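Putative methylthioribose-1-phosphate isomerase (Archaeoglobus fulgidus, PDB 1T5O) probably catalyses the interconversion of 5-methylthioribose 1-phosphate and 5-methylthioribulose 1-phosphate, a step of methionine biosynthesis. Local coordinates at residues L42-G46 against A47-E51; P89-V92 against N93-V96; L159-D163 against W164-L168. One frame throughout, in Å; residues are numbered along the deposited sequence.

Interaction 1: residues L42-G46 against A47-E51; sequences LAVRG and APALE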
ATOM      1  N   LEU A  42     -19.994   4.583  -6.619  1.00 42.04           N
ATOM      2  CA  LEU A  42     -18.779   5.087  -7.255  1.00 41.02           C
ATOM      3  C   LEU A  42     -18.697   4.599  -8.705  1.00 40.45           C
ATOM      4  O   LEU A  42     -17.605   4.414  -9.247  1.00 43.29           O
ATOM      5  CB  LEU A  42     -17.521   4.655  -6.485  1.00 39.06           C
ATOM      6  CG  LEU A  42     -17.439   5.035  -4.998  1.00 37.72           C
ATOM      7  CD1 LEU A  42     -16.070   4.604  -4.447  1.00 37.54           C
ATOM      8  CD2 LEU A  42     -17.634   6.551  -4.811  1.00 35.73           C
ATOM      9  N   ALA A  43     -19.845   4.359  -9.338  1.00 39.04           N
ATOM     10  CA  ALA A  43     -19.828   3.953 -10.742  1.00 36.72           C
ATOM     11  C   ALA A  43     -19.409   5.209 -11.524  1.00 35.83           C
ATOM     12  O   ALA A  43     -18.829   5.118 -12.603  1.00 35.93           O
ATOM     13  CB  ALA A  43     -21.200   3.469 -11.188  1.00 36.64           C
ATOM     14  N   VAL A  44     -19.730   6.377 -10.966  1.00 35.03           N
ATOM     15  CA  VAL A  44     -19.330   7.664 -11.533  1.00 35.34           C
ATOM     16  C   VAL A  44     -18.524   8.271 -10.410  1.00 34.26           C
ATOM     17  O   VAL A  44     -18.934   8.186  -9.254  1.00 34.78           O
ATOM     18  CB  VAL A  44     -20.471   8.667 -11.735  1.00 36.49           C
ATOM     19  CG1 VAL A  44     -20.154   9.527 -12.954  1.00 38.06           C
ATOM     20  CG2 VAL A  44     -21.795   7.971 -11.824  1.00 39.84           C
ATOM     21  N   ARG A  45     -17.410   8.908 -10.737  1.00 33.76           N
ATOM     22  CA  ARG A  45     -16.559   9.517  -9.717  1.00 33.85           C
ATOM     23  C   ARG A  45     -15.671  10.551 -10.365  1.00 32.33           C
ATOM     24  O   ARG A  45     -15.473  10.523 -11.585  1.00 33.14           O
ATOM     25  CB  ARG A  45     -15.697   8.449  -9.048  1.00 34.30           C
ATOM     26  CG  ARG A  45     -15.174   7.420 -10.017  1.00 34.32           C
ATOM     27  CD  ARG A  45     -14.043   6.647  -9.370  1.00 35.03           C
ATOM     28  NE  ARG A  45     -12.859   7.479  -9.190  1.00 34.55           N
ATOM     29  CZ  ARG A  45     -12.041   7.833 -10.173  1.00 36.20           C
ATOM     30  NH1 ARG A  45     -12.282   7.427 -11.414  1.00 36.34           N
ATOM     31  NH2 ARG A  45     -10.971   8.583  -9.918  1.00 35.58           N
ATOM     32  N   GLY A  46     -15.117  11.441  -9.549  1.00 30.71           N
ATOM     33  CA  GLY A  46     -14.288  12.511 -10.068  1.00 30.60           C
ATOM     34  C   GLY A  46     -15.157  13.755 -10.047  1.00 32.19           C
ATOM     35  O   GLY A  46     -16.317  13.706 -10.466  1.00 30.51           O
ATOM     36  N   ALA A  47     -14.620  14.862  -9.543  1.00 32.77           N
ATOM     37  CA  ALA A  47     -15.373  16.114  -9.450  1.00 33.62           C
ATOM     38  C   ALA A  47     -16.152  16.496 -10.719  1.00 34.02           C
ATOM     39  O   ALA A  47     -17.373  16.671 -10.669  1.00 33.97           O
ATOM     40  CB  ALA A  47     -14.439  17.260  -9.039  1.00 35.51           C
ATOM     41  N   PRO A  48     -15.465  16.638 -11.865  1.00 33.16           N
ATOM     42  CA  PRO A  48     -16.155  17.003 -13.110  1.00 33.73           C
ATOM     43  C   PRO A  48     -17.226  15.994 -13.510  1.00 30.87           C
ATOM     44  O   PRO A  48     -18.287  16.365 -13.989  1.00 32.49           O
ATOM     45  CB  PRO A  48     -15.020  17.057 -14.128  1.00 34.55           C
ATOM     46  CG  PRO A  48     -13.833  17.386 -13.277  1.00 34.27           C
ATOM     47  CD  PRO A  48     -14.021  16.497 -12.106  1.00 32.80           C
ATOM     48  N   ALA A  49     -16.933  14.714 -13.317  1.00 31.56           N
ATOM     49  CA  ALA A  49     -17.877  13.664 -13.657  1.00 30.17           C
ATOM     50  C   ALA A  49     -19.132  13.851 -12.815  1.00 30.02           C
ATOM     51  O   ALA A  49     -20.263  13.709 -13.305  1.00 29.22           O
ATOM     52  CB  ALA A  49     -17.260  12.303 -13.384  1.00 29.32           C
ATOM     53  N   LEU A  50     -18.930  14.203 -11.546  1.00 30.23           N
ATOM     54  CA  LEU A  50     -20.047  14.394 -10.636  1.00 30.70           C
ATOM     55  C   LEU A  50     -20.804  15.664 -10.939  1.00 31.49           C
ATOM     56  O   LEU A  50     -22.004  15.760 -10.651  1.00 30.90           O
ATOM     57  CB  LEU A  50     -19.568  14.414  -9.187  1.00 32.05           C
ATOM     58  CG  LEU A  50     -19.205  13.031  -8.662  1.00 33.68           C
ATOM     59  CD1 LEU A  50     -18.667  13.164  -7.242  1.00 35.09           C
ATOM     60  CD2 LEU A  50     -20.444  12.114  -8.687  1.00 33.20           C
ATOM     61  N   GLU A  51     -20.104  16.654 -11.489  1.00 30.67           N
ATOM     62  CA  GLU A  51     -20.767  17.898 -11.827  1.00 32.14           C
ATOM     63  C   GLU A  51     -21.680  17.599 -13.005  1.00 30.27           C
ATOM     64  O   GLU A  51     -22.838  18.010 -13.029  1.00 29.35           O
ATOM     65  CB  GLU A  51     -19.768  18.985 -12.234  1.00 34.69           C
ATOM     66  CG  GLU A  51     -20.458  20.332 -12.433  1.00 37.44           C
ATOM     67  CD  GLU A  51     -19.598  21.327 -13.166  1.00 39.92           C
ATOM     68  OE1 GLU A  51     -18.515  20.935 -13.633  1.00 44.68           O
ATOM     69  OE2 GLU A  51     -20.006  22.498 -13.295  1.00 41.86           O
TER
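Gly46 meets Ala49 and Leu50 in a local contact at the first turn of helix 47-61, where the connection from helix 32-40 runs into its N-terminus. Leu50 N donates to Gly46 O over 2.9 Å; the N-H...O angle is 153°, and the donor lies nearly on the extension of the C=O bond. Leu50 CG lies 3.5 Å from Gly46 O, because it stands beside its own backbone N (chi1 -75°), so the branch covers the acceptor of that bond. Gly46 is the N-cap residue, its carbonyl taking the first i to i+4 bond, and having no side chain it offers no capping group of its own. Its phi of 103° is one at which a CB would press on Arg45 O. Arg45, Gly46 and Ala47 are predicted to bind substrate, which places this helix start at the probable active site. The CB of Arg45 points away from the helix start, and its NH1 bonds to Gln17 OE1 and Asn155 OD1. Its backbone stays close: Arg45 O is 3.1 Å from Ala49 CB. Val44 CG1 rests 4.0 Å from that same methyl. Pro48 sets ring atom CD against Gly46 C at 3.6 Å.

Interaction 2: residues P89-V92 against N93-V96; sequences PTAV and NLFV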
ATOM      1  N   PRO A  89     -24.493  15.987   0.418  1.00 56.10           N
ATOM      2  CA  PRO A  89     -24.648  17.436   0.615  1.00 56.09           C
ATOM      3  C   PRO A  89     -23.354  18.219   0.499  1.00 55.16           C
ATOM      4  O   PRO A  89     -23.361  19.395   0.147  1.00 55.43           O
ATOM      5  CB  PRO A  89     -25.244  17.537   2.025  1.00 55.79           C
ATOM      6  CG  PRO A  89     -25.916  16.205   2.223  1.00 56.91           C
ATOM      7  CD  PRO A  89     -24.909  15.262   1.630  1.00 56.37           C
ATOM      8  N   THR A  90     -22.257  17.539   0.800  1.00 54.45           N
ATOM      9  CA  THR A  90     -20.919  18.105   0.784  1.00 54.88           C
ATOM     10  C   THR A  90     -20.227  18.126  -0.584  1.00 53.56           C
ATOM     11  O   THR A  90     -19.149  18.712  -0.721  1.00 54.38           O
ATOM     12  CB  THR A  90     -20.016  17.323   1.763  1.00 55.36           C
ATOM     13  OG1 THR A  90     -20.046  15.927   1.420  1.00 57.48           O
ATOM     14  CG2 THR A  90     -20.514  17.490   3.188  1.00 56.76           C
ATOM     15  N   ALA A  91     -20.814  17.473  -1.585  1.00 50.44           N
ATOM     16  CA  ALA A  91     -20.208  17.452  -2.915  1.00 46.39           C
ATOM     17  C   ALA A  91     -20.454  18.778  -3.617  1.00 43.38           C
ATOM     18  O   ALA A  91     -21.534  19.009  -4.171  1.00 44.08           O
ATOM     19  CB  ALA A  91     -20.785  16.303  -3.737  1.00 46.77           C
ATOM     20  N   VAL A  92     -19.442  19.638  -3.604  1.00 39.42           N
ATOM     21  CA  VAL A  92     -19.512  20.965  -4.209  1.00 36.69           C
ATOM     22  C   VAL A  92     -19.804  20.917  -5.706  1.00 36.57           C
ATOM     23  O   VAL A  92     -20.609  21.705  -6.229  1.00 35.98           O
ATOM     24  CB  VAL A  92     -18.185  21.754  -3.991  1.00 34.86           C
ATOM     25  CG1 VAL A  92     -18.271  23.135  -4.657  1.00 34.23           C
ATOM     26  CG2 VAL A  92     -17.903  21.907  -2.495  1.00 33.24           C
ATOM     27  N   ASN A  93     -19.135  19.999  -6.398  1.00 36.07           N
ATOM     28  CA  ASN A  93     -19.313  19.845  -7.841  1.00 35.45           C
ATOM     29  C   ASN A  93     -20.665  19.281  -8.214  1.00 33.89           C
ATOM     30  O   ASN A  93     -21.288  19.706  -9.186  1.00 34.93           O
ATOM     31  CB  ASN A  93     -18.186  18.981  -8.380  1.00 36.50           C
ATOM     32  CG  ASN A  93     -16.854  19.658  -8.220  1.00 37.13           C
ATOM     33  OD1 ASN A  93     -16.543  20.587  -8.953  1.00 37.45           O
ATOM     34  ND2 ASN A  93     -16.075  19.226  -7.227  1.00 40.10           N
ATOM     35  N   LEU A  94     -21.114  18.312  -7.442  1.00 34.40           N
ATOM     36  CA  LEU A  94     -22.418  17.728  -7.671  1.00 36.48           C
ATOM     37  C   LEU A  94     -23.438  18.850  -7.455  1.00 37.33           C
ATOM     38  O   LEU A  94     -24.422  18.965  -8.196  1.00 37.87           O
ATOM     39  CB  LEU A  94     -22.647  16.601  -6.672  1.00 37.59           C
ATOM     40  CG  LEU A  94     -24.067  16.092  -6.484  1.00 37.43           C
ATOM     41  CD1 LEU A  94     -24.699  15.754  -7.830  1.00 38.72           C
ATOM     42  CD2 LEU A  94     -24.008  14.866  -5.586  1.00 38.71           C
ATOM     43  N   PHE A  95     -23.194  19.678  -6.437  1.00 36.34           N
ATOM     44  CA  PHE A  95     -24.071  20.801  -6.124  1.00 35.65           C
ATOM     45  C   PHE A  95     -24.076  21.807  -7.269  1.00 34.56           C
ATOM     46  O   PHE A  95     -25.129  22.302  -7.666  1.00 34.93           O
ATOM     47  CB  PHE A  95     -23.607  21.519  -4.845  1.00 37.10           C
ATOM     48  CG  PHE A  95     -24.373  22.781  -4.543  1.00 37.74           C
ATOM     49  CD1 PHE A  95     -25.540  22.741  -3.798  1.00 40.45           C
ATOM     50  CD2 PHE A  95     -23.940  24.011  -5.042  1.00 38.68           C
ATOM     51  CE1 PHE A  95     -26.279  23.917  -3.547  1.00 41.90           C
ATOM     52  CE2 PHE A  95     -24.656  25.183  -4.807  1.00 40.01           C
ATOM     53  CZ  PHE A  95     -25.829  25.142  -4.059  1.00 40.85           C
ATOM     54  N   VAL A  96     -22.898  22.120  -7.790  1.00 33.21           N
ATOM     55  CA  VAL A  96     -22.794  23.084  -8.872  1.00 33.07           C
ATOM     56  C   VAL A  96     -23.559  22.607 -10.109  1.00 34.01           C
ATOM     57  O   VAL A  96     -24.303  23.380 -10.726  1.00 32.94           O
ATOM     58  CB  VAL A  96     -21.307  23.354  -9.214  1.00 34.53           C
ATOM     59  CG1 VAL A  96     -21.160  23.966 -10.613  1.00 32.70           C
ATOM     60  CG2 VAL A  96     -20.729  24.293  -8.175  1.00 33.69           C
TER
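Ala91 and Val92 give their carbonyls to Phe95 and Val96, so the chain passes from the connection after helix 70-85 straight into the first turn of helix 92-105. Ala91 is the N-cap, with an extended psi of 100°; from Val92 on the backbone is helical. Phe95 N donates to Ala91 O over 2.9 Å and Val96 N to Val92 O over 2.8 Å, the first two i to i+4 bonds of the helix. Both donors approach somewhat tilted from the plane of the carbonyl they use.

The N-cap methyl points toward the turn. Ala91 CB faces Leu94 CB at 3.5 Å, tighter than usual for two carbons, and Leu94 CD2 reaches the same methyl at 4.0 Å. It is the anti placement of CG to the backbone N (chi1 164°) that brings this branch of Leu94 to Ala91; the side chain also touches Thr87 and Arg88, the latter a predicted substrate-binding residue. Phe95 CB sits 3.3 Å from both Ala91 O and Val92 O, while the ring heads away from the turn and has Val92 O at its edge, near the ring plane. Asn93 and Val96 lean on Ala47 and Glu51 of helix 47-61. The two valines, four residues apart, make only a loose apolar contact, Val92 CG1 to Val96 CG2 at 4.4 Å. Val96 CG2, set beside its own backbone N, sits closer to the peptide oxygen, at 3.2 Å from Val92 O.

Interaction 3: residues L159-D163 against W164-L168; sequences LATVD and WGTAL
Asp163 bends back on Trp164 in a tight turn within the link from strand 149-152 to helix 167-176, part of a beta-alpha-beta crossover of the Rossmann-like sheet, whose next strand, 182-186, lies parallel beside the first. Along the Asp163 side chain, CB stands 3.1 Å from Trp164 N and CG 3.2 Å from it. OD1 then accepts a weak hydrogen bond from Trp164 N at 2.9 Å, with an N-H...O angle of 142°; OD2 points off, well beyond bonding range of that N-H. The extended backbone of Asp163, with CG roughly anti to N, brings the carboxylate alongside the peptide that follows. With an alanine here the Trp164 N-H would probably lose this weak acceptor, and the entry to the turn would be freer to move.

The turn itself is a classic gamma turn: Trp164 takes phi 75° and psi -51°, and Gly165 N bonds to Asp163 O over 2.9 Å. That donor sits above the carbonyl plane instead of on a lone pair, as expected for the small seven-membered ring that this bond closes. Asn133 ND2 of helix 111-141 also bonds to Asp163 O, giving the oxygen two donors. The positive phi pushes Trp164 CB to 2.9 Å from Asp163 O, while the indole leads away and its NE1 bonds to Ser173 OG. Gly165, also at positive phi, has no CB to meet Trp164 O. Farther back, Thr161 OG1 donates to Gly157 O and lies 3.4 Å from Gly165 CA. The methyl of Thr161 reaches toward the N-cap residue of helix 167-176, Thr161 CG2 standing 4.3 Å from Thr166 CG2.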
ATOM      1  N   LEU A 159     -11.521   8.942 -16.568  1.00 28.34           N
ATOM      2  CA  LEU A 159     -12.654   8.319 -15.916  1.00 29.57           C
ATOM      3  C   LEU A 159     -13.171   9.267 -14.822  1.00 31.12           C
ATOM      4  O   LEU A 159     -14.381   9.341 -14.580  1.00 31.99           O
ATOM      5  CB  LEU A 159     -12.258   6.950 -15.337  1.00 28.53           C
ATOM      6  CG  LEU A 159     -11.988   5.876 -16.406  1.00 29.31           C
ATOM      7  CD1 LEU A 159     -11.427   4.606 -15.760  1.00 29.31           C
ATOM      8  CD2 LEU A 159     -13.274   5.573 -17.176  1.00 27.99           C
ATOM      9  N   ALA A 160     -12.247  10.030 -14.221  1.00 30.10           N
ATOM     10  CA  ALA A 160     -12.539  10.981 -13.149  1.00 29.54           C
ATOM     11  C   ALA A 160     -13.080  12.328 -13.669  1.00 30.67           C
ATOM     12  O   ALA A 160     -13.515  13.193 -12.889  1.00 31.67           O
ATOM     13  CB  ALA A 160     -11.273  11.213 -12.324  1.00 27.87           C
ATOM     14  N   THR A 161     -13.023  12.524 -14.979  1.00 27.81           N
ATOM     15  CA  THR A 161     -13.530  13.748 -15.565  1.00 28.07           C
ATOM     16  C   THR A 161     -14.495  13.307 -16.650  1.00 28.81           C
ATOM     17  O   THR A 161     -14.799  12.117 -16.736  1.00 29.61           O
ATOM     18  CB  THR A 161     -12.381  14.594 -16.144  1.00 26.19           C
ATOM     19  OG1 THR A 161     -11.652  13.827 -17.109  1.00 27.64           O
ATOM     20  CG2 THR A 161     -11.434  15.016 -15.034  1.00 25.19           C
ATOM     21  N   VAL A 162     -14.992  14.236 -17.462  1.00 29.95           N
ATOM     22  CA  VAL A 162     -15.896  13.856 -18.557  1.00 28.12           C
ATOM     23  C   VAL A 162     -15.025  13.186 -19.618  1.00 28.01           C
ATOM     24  O   VAL A 162     -15.404  12.157 -20.205  1.00 28.17           O
ATOM     25  CB  VAL A 162     -16.624  15.081 -19.159  1.00 29.43           C
ATOM     26  CG1 VAL A 162     -17.338  14.686 -20.435  1.00 27.36           C
ATOM     27  CG2 VAL A 162     -17.644  15.625 -18.155  1.00 31.91           C
ATOM     28  N   ASP A 163     -13.849  13.773 -19.847  1.00 25.95           N
ATOM     29  CA  ASP A 163     -12.878  13.223 -20.786  1.00 25.93           C
ATOM     30  C   ASP A 163     -11.482  13.882 -20.636  1.00 24.59           C
ATOM     31  O   ASP A 163     -11.339  14.952 -20.033  1.00 25.92           O
ATOM     32  CB  ASP A 163     -13.390  13.382 -22.230  1.00 25.43           C
ATOM     33  CG  ASP A 163     -12.799  12.344 -23.190  1.00 28.57           C
ATOM     34  OD1 ASP A 163     -12.113  11.406 -22.726  1.00 26.90           O
ATOM     35  OD2 ASP A 163     -13.040  12.462 -24.419  1.00 27.57           O
ATOM     36  N   TRP A 164     -10.475  13.215 -21.195  1.00 23.96           N
ATOM     37  CA  TRP A 164      -9.076  13.661 -21.224  1.00 24.06           C
ATOM     38  C   TRP A 164      -8.310  13.520 -19.912  1.00 23.55           C
ATOM     39  O   TRP A 164      -7.208  12.963 -19.887  1.00 22.05           O
ATOM     40  CB  TRP A 164      -8.981  15.112 -21.715  1.00 23.51           C
ATOM     41  CG  TRP A 164      -7.637  15.410 -22.343  1.00 23.19           C
ATOM     42  CD1 TRP A 164      -6.629  16.185 -21.825  1.00 24.05           C
ATOM     43  CD2 TRP A 164      -7.162  14.934 -23.617  1.00 25.49           C
ATOM     44  NE1 TRP A 164      -5.565  16.220 -22.699  1.00 21.07           N
ATOM     45  CE2 TRP A 164      -5.872  15.461 -23.805  1.00 24.44           C
ATOM     46  CE3 TRP A 164      -7.717  14.113 -24.620  1.00 27.45           C
ATOM     47  CZ2 TRP A 164      -5.118  15.197 -24.961  1.00 24.56           C
ATOM     48  CZ3 TRP A 164      -6.967  13.849 -25.766  1.00 27.51           C
ATOM     49  CH2 TRP A 164      -5.682  14.393 -25.925  1.00 27.09           C
ATOM     50  N   GLY A 165      -8.901  14.038 -18.840  1.00 22.47           N
ATOM     51  CA  GLY A 165      -8.291  13.962 -17.527  1.00 22.71           C
ATOM     52  C   GLY A 165      -7.485  15.184 -17.110  1.00 20.93           C
ATOM     53  O   GLY A 165      -7.238  16.081 -17.908  1.00 19.86           O
ATOM     54  N   THR A 166      -7.065  15.224 -15.850  1.00 19.52           N
ATOM     55  CA  THR A 166      -6.245  16.349 -15.396  1.00 20.52           C
ATOM     56  C   THR A 166      -4.774  15.911 -15.454  1.00 20.18           C
ATOM     57  O   THR A 166      -4.096  16.217 -16.420  1.00 19.90           O
ATOM     58  CB  THR A 166      -6.637  16.777 -13.978  1.00 20.75           C
ATOM     59  OG1 THR A 166      -6.607  15.632 -13.115  1.00 19.54           O
ATOM     60  CG2 THR A 166      -8.042  17.360 -13.985  1.00 21.56           C
ATOM     61  N   ALA A 167      -4.282  15.180 -14.454  1.00 20.17           N
ATOM     62  CA  ALA A 167      -2.875  14.727 -14.486  1.00 19.18           C
ATOM     63  C   ALA A 167      -2.554  13.818 -15.696  1.00 18.40           C
ATOM     64  O   ALA A 167      -1.507  13.956 -16.338  1.00 17.13           O
ATOM     65  CB  ALA A 167      -2.519  13.994 -13.159  1.00 20.10           C
ATOM     66  N   LEU A 168      -3.447  12.878 -15.984  1.00 16.73           N
ATOM     67  CA  LEU A 168      -3.271  11.973 -17.119  1.00 19.92           C
ATOM     68  C   LEU A 168      -3.613  12.721 -18.426  1.00 19.51           C
ATOM     69  O   LEU A 168      -3.242  12.284 -19.520  1.00 20.57           O
ATOM     70  CB  LEU A 168      -4.146  10.704 -16.938  1.00 18.60           C
ATOM     71  CG  LEU A 168      -3.794   9.894 -15.658  1.00 21.46           C
ATOM     72  CD1 LEU A 168      -4.565   8.555 -15.660  1.00 20.32           C
ATOM     73  CD2 LEU A 168      -2.257   9.606 -15.609  1.00 23.26           C
TER

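How the interactions relate
Interaction 1 is the hub: partly buried, it touches both of the others, whose centres are about 18 Å apart and which do not meet. Toward interaction 2 two helix starts pack side by side, Ala47 CB against Asn93 ND2 at 3.1 Å and Leu50 O against Leu94 CD1. Toward interaction 3 the helix start abuts the connection after strand 149-152, with Pro48 CD 3.4 Å from Ala160 O. Interactions 1 and 2 share one chemistry, an N-cap residue without a capping side chain and i to i+4 backbone bonds, though interaction 2 lies at the surface. Buried interaction 3 instead closes a gamma turn, with a weak carboxylate-to-peptide bond beside it.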